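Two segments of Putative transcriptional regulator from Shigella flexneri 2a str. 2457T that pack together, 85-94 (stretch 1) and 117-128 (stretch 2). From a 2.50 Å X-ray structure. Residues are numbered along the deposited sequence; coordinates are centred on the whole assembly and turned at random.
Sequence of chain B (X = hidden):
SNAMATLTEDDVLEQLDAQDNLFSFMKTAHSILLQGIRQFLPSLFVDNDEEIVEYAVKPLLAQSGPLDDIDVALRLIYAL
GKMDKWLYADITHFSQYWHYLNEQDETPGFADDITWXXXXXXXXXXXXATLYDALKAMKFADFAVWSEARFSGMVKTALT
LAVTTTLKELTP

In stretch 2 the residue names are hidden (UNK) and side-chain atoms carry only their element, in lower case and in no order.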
# COMPACT_ATOMS: atom_id res chain seq x y z
N LYS B 85 -10.94 15.43 4.35
CA LYS B 85 -12.12 14.55 4.36
C LYS B 85 -13.08 14.68 3.14
O LYS B 85 -13.55 13.67 2.61
CB LYS B 85 -12.94 14.69 5.65
CG LYS B 85 -14.27 13.84 5.63
CD LYS B 85 -15.40 14.37 6.56
CE LYS B 85 -15.23 13.85 8.00
NZ LYS B 85 -16.13 14.56 8.96
N TRP B 86 -13.37 15.92 2.73
CA TRP B 86 -14.35 16.17 1.69
C TRP B 86 -13.98 15.48 0.36
O TRP B 86 -14.83 14.84 -0.25
CB TRP B 86 -14.66 17.67 1.51
CG TRP B 86 -13.56 18.55 0.92
CD1 TRP B 86 -12.68 19.35 1.63
CD2 TRP B 86 -13.27 18.79 -0.48
NE1 TRP B 86 -11.86 20.04 0.75
CE2 TRP B 86 -12.19 19.72 -0.54
CE3 TRP B 86 -13.82 18.31 -1.70
CZ2 TRP B 86 -11.65 20.16 -1.75
CZ3 TRP B 86 -13.26 18.75 -2.91
CH2 TRP B 86 -12.19 19.68 -2.93
N LEU B 87 -12.71 15.60 -0.03
CA LEU B 87 -12.20 15.07 -1.31
C LEU B 87 -12.10 13.56 -1.27
O LEU B 87 -12.40 12.88 -2.25
CB LEU B 87 -10.84 15.68 -1.62
CG LEU B 87 -10.27 15.35 -3.00
CD1 LEU B 87 -11.20 15.88 -4.08
CD2 LEU B 87 -8.91 15.99 -3.13
N TYR B 88 -11.68 13.03 -0.13
CA TYR B 88 -11.65 11.60 0.05
C TYR B 88 -13.07 11.01 0.00
O TYR B 88 -13.30 9.96 -0.63
CB TYR B 88 -10.94 11.23 1.34
CG TYR B 88 -11.04 9.78 1.65
CD1 TYR B 88 -12.03 9.30 2.49
CD2 TYR B 88 -10.15 8.88 1.09
CE1 TYR B 88 -12.12 7.95 2.76
CE2 TYR B 88 -10.22 7.55 1.36
CZ TYR B 88 -11.22 7.08 2.20
OH TYR B 88 -11.29 5.72 2.48
N ALA B 89 -14.02 11.68 0.67
CA ALA B 89 -15.44 11.31 0.55
C ALA B 89 -15.88 11.30 -0.93
O ALA B 89 -16.44 10.32 -1.43
CB ALA B 89 -16.31 12.26 1.37
N ASP B 90 -15.57 12.37 -1.64
CA ASP B 90 -16.07 12.50 -2.99
C ASP B 90 -15.56 11.36 -3.87
O ASP B 90 -16.35 10.67 -4.53
CB ASP B 90 -15.72 13.87 -3.59
CG ASP B 90 -16.61 15.00 -3.09
OD1 ASP B 90 -17.40 14.79 -2.10
OD2 ASP B 90 -16.51 16.12 -3.69
N ILE B 91 -14.24 11.16 -3.86
CA ILE B 91 -13.63 10.22 -4.80
C ILE B 91 -14.03 8.82 -4.42
O ILE B 91 -14.35 8.01 -5.27
CB ILE B 91 -12.12 10.34 -4.84
CG1 ILE B 91 -11.72 11.77 -5.18
CG2 ILE B 91 -11.59 9.37 -5.87
CD1 ILE B 91 -10.22 11.99 -5.29
N THR B 92 -14.06 8.55 -3.13
CA THR B 92 -14.64 7.31 -2.63
C THR B 92 -16.06 7.13 -3.18
O THR B 92 -16.37 6.08 -3.74
CB THR B 92 -14.61 7.29 -1.09
OG1 THR B 92 -13.24 7.28 -0.70
CG2 THR B 92 -15.26 6.03 -0.53
N HIS B 93 -16.90 8.15 -3.10
CA HIS B 93 -18.25 8.02 -3.63
C HIS B 93 -18.25 7.69 -5.11
O HIS B 93 -19.00 6.83 -5.54
CB HIS B 93 -19.12 9.23 -3.31
CG HIS B 93 -19.54 9.31 -1.87
ND1 HIS B 93 -19.84 8.19 -1.12
CD2 HIS B 93 -19.70 10.37 -1.04
CE1 HIS B 93 -20.17 8.56 0.11
NE2 HIS B 93 -20.12 9.88 0.17
N PHE B 94 -17.40 8.35 -5.90
CA PHE B 94 -17.33 8.02 -7.34
C PHE B 94 -16.90 6.58 -7.52
O PHE B 94 -17.29 5.95 -8.49
CB PHE B 94 -16.36 8.93 -8.10
CG PHE B 94 -17.00 10.13 -8.74
CD1 PHE B 94 -17.28 11.28 -7.98
CD2 PHE B 94 -17.31 10.14 -10.08
CE1 PHE B 94 -17.86 12.37 -8.52
CE2 PHE B 94 -17.88 11.26 -10.66
CZ PHE B 94 -18.16 12.38 -9.88
N UNK B 117 -29.42 10.67 -5.70
CA UNK B 117 -28.92 10.38 -4.34
C UNK B 117 -27.41 10.47 -4.28
O UNK B 117 -26.85 11.02 -3.31
o UNK B 117 -31.33 7.92 -3.11
c UNK B 117 -29.38 9.01 -3.86
o UNK B 117 -31.51 10.08 -3.53
c UNK B 117 -30.84 9.01 -3.48
N UNK B 118 -26.76 9.97 -5.32
CA UNK B 118 -25.33 10.00 -5.36
C UNK B 118 -24.86 11.45 -5.46
O UNK B 118 -23.98 11.87 -4.68
c UNK B 118 -21.99 10.42 -8.61
c UNK B 118 -21.04 9.20 -6.75
c UNK B 118 -23.44 9.43 -6.96
c UNK B 118 -22.33 8.94 -6.29
c UNK B 118 -24.82 9.11 -6.48
c UNK B 118 -20.87 9.96 -7.90
c UNK B 118 -23.27 10.16 -8.12
N UNK B 119 -25.47 12.25 -6.36
CA UNK B 119 -24.96 13.61 -6.51
C UNK B 119 -25.23 14.54 -5.32
O UNK B 119 -24.54 15.53 -5.16
c UNK B 119 -27.30 15.12 -9.14
c UNK B 119 -25.35 14.28 -7.80
c UNK B 119 -26.81 14.70 -7.78
c UNK B 119 -24.91 13.41 -9.05
N UNK B 120 -26.19 14.19 -4.47
CA UNK B 120 -26.47 14.92 -3.23
C UNK B 120 -25.39 14.75 -2.16
O UNK B 120 -25.26 15.57 -1.27
c UNK B 120 -27.82 14.49 -2.65
o UNK B 120 -28.73 14.27 -3.72
N UNK B 121 -24.60 13.69 -2.27
CA UNK B 121 -23.48 13.50 -1.36
C UNK B 121 -22.11 13.72 -1.98
O UNK B 121 -21.11 13.25 -1.44
n UNK B 121 -25.42 10.72 -0.25
o UNK B 121 -25.13 12.67 0.85
c UNK B 121 -24.76 11.84 0.01
c UNK B 121 -23.53 12.08 -0.81
N UNK B 122 -22.07 14.41 -3.14
CA UNK B 122 -20.81 14.84 -3.73
C UNK B 122 -20.64 16.30 -3.33
O UNK B 122 -21.46 17.15 -3.74
c UNK B 122 -19.63 15.43 -5.94
c UNK B 122 -20.81 14.68 -5.26
c UNK B 122 -20.86 13.19 -5.67
N UNK B 123 -19.61 16.57 -2.53
CA UNK B 123 -19.42 17.89 -1.90
C UNK B 123 -19.05 18.97 -2.90
O UNK B 123 -19.39 20.14 -2.74
n UNK B 123 -18.09 15.92 0.53
c UNK B 123 -18.30 17.85 -0.86
c UNK B 123 -18.66 17.09 0.37
o UNK B 123 -19.43 17.57 1.20
N UNK B 124 -18.31 18.58 -3.94
CA UNK B 124 -17.92 19.55 -4.95
C UNK B 124 -19.12 19.99 -5.79
O UNK B 124 -19.10 21.04 -6.41
c UNK B 124 -16.78 19.03 -5.82
o UNK B 124 -17.15 17.84 -6.48
N UNK B 125 -20.18 19.20 -5.76
CA UNK B 125 -21.44 19.62 -6.36
C UNK B 125 -22.27 20.44 -5.37
O UNK B 125 -22.70 21.54 -5.67
c UNK B 125 -22.12 16.51 -8.50
c UNK B 125 -23.64 18.77 -7.23
c UNK B 125 -21.55 17.82 -8.10
c UNK B 125 -22.24 18.40 -6.89
N UNK B 126 -22.46 19.88 -4.18
CA UNK B 126 -23.26 20.46 -3.08
C UNK B 126 -22.79 21.82 -2.53
O UNK B 126 -23.60 22.64 -2.08
c UNK B 126 -23.21 19.97 -0.55
c UNK B 126 -23.35 19.39 -1.95
o UNK B 126 -24.60 18.71 -2.07
N UNK B 127 -21.47 22.04 -2.61
CA UNK B 127 -20.81 23.24 -2.06
C UNK B 127 -20.92 24.43 -2.95
O UNK B 127 -20.77 25.56 -2.50
c UNK B 127 -15.92 21.52 1.29
n UNK B 127 -14.94 22.15 0.63
c UNK B 127 -17.52 22.22 -0.43
c UNK B 127 -19.32 22.98 -1.83
c UNK B 127 -19.01 22.28 -0.57
n UNK B 127 -17.15 21.54 0.80
n UNK B 127 -15.66 20.88 2.42
N UNK B 128 -21.11 24.13 -4.25
CA UNK B 128 -21.53 25.08 -5.26
C UNK B 128 -23.03 25.36 -5.10
O UNK B 128 -23.85 24.91 -5.91
o UNK B 128 -22.16 26.43 -7.82
c UNK B 128 -21.24 24.52 -6.65
c UNK B 128 -21.27 25.58 -7.76
n UNK B 128 -20.31 25.51 -8.63

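Position 117 carries two side-chain carbons, the second bearing two oxygens, and stays out of reach of stretch 1; a carboxylate on so short a stem is Asp117. At position 118 one carbon leads to a ring of six carbons with no polar atom. The CA-to-CB bond points sideways, yet the ring reaches stretch 1, with a carbon 3.4 Å from His93 O and another 3.8 Å from Phe94 CD1. This is Phe118, and those two carbons are CE2 and CZ. Position 119 has four carbons forked at the first, one arm two carbons long; its CA-to-CB bond points away from stretch 1 and the residue is buried, as suits Ile119. One carbon and one oxygen at position 120, out of reach of stretch 1, make Ser120.

Position 121 holds two carbons, the second carrying an oxygen and a nitrogen. That is an amide, Asn121, and it meets stretch 1 most closely through its backbone: its O lies 3.2 Å from His93 CD2. At position 122 a single carbon bears two more, and one of these sits 4.2 Å from Phe94 CE1. The short fork is Val122, with CG2 the atom facing Phe94. Its CA is 5.3 Å from the CA of Asp90, close enough for a short acid to reach the backbone that follows.

Position 123 again shows two carbons, the second with an oxygen and a nitrogen, so an amide on a one-carbon stem: Asn123. Its CA-to-CB bond points toward stretch 1, and its side-chain nitrogen, 2.9 Å from Asp90 OD1, donates to that carboxylate. One carbon and one oxygen at position 124, the oxygen 3.3 Å from Asp90 OD2, identify Ser124. Position 125 has four carbons forked at the first with one longer arm; it makes no contact with stretch 1, though its end comes nearer than its sideways CA-to-CB bond suggests, and is Ile125. Position 126 forks at its first carbon into an oxygen and a carbon: Thr126, whose OG1 makes a weak hydrogen bond to Ser120 O at 3.3 Å. Three carbons, a nitrogen, then a carbon with two more nitrogens extend from position 127 to the Trp86 indole. This is Arg127, its NH1 3.4 Å from Trp86 CD1. Position 128, two carbons ending in an oxygen and a nitrogen, is Asn128, which caps a backbone N just past the stretch.

The contact is organised around one buried carboxylate, from Asp90 within the first helix, that meets the start of the helix beginning at Asn123. Asp90 OD1 accepts from Asn123 N and Asn123 ND2, both at 2.9 Å, while Asp90 OD2 accepts from Ser124 N at 3.1 Å and, weakly, from Ser124 OG at 3.3 Å. Two free backbone amides of the helix's first turn thus find an acceptor on the other segment. Aromatic contacts flank this polar centre: the edge of Phe118 meets the face of Phe94, centroids 5.2 Å apart and planes at 77°, while Arg127 forms a cation-pi contact, its CZ 4.0 Å from the centroid of the Trp86 five-membered ring. The rule is a specific polar anchor with aromatic packing beside it.

Stretch 2, residues 117-128: DFISNVNSITRN
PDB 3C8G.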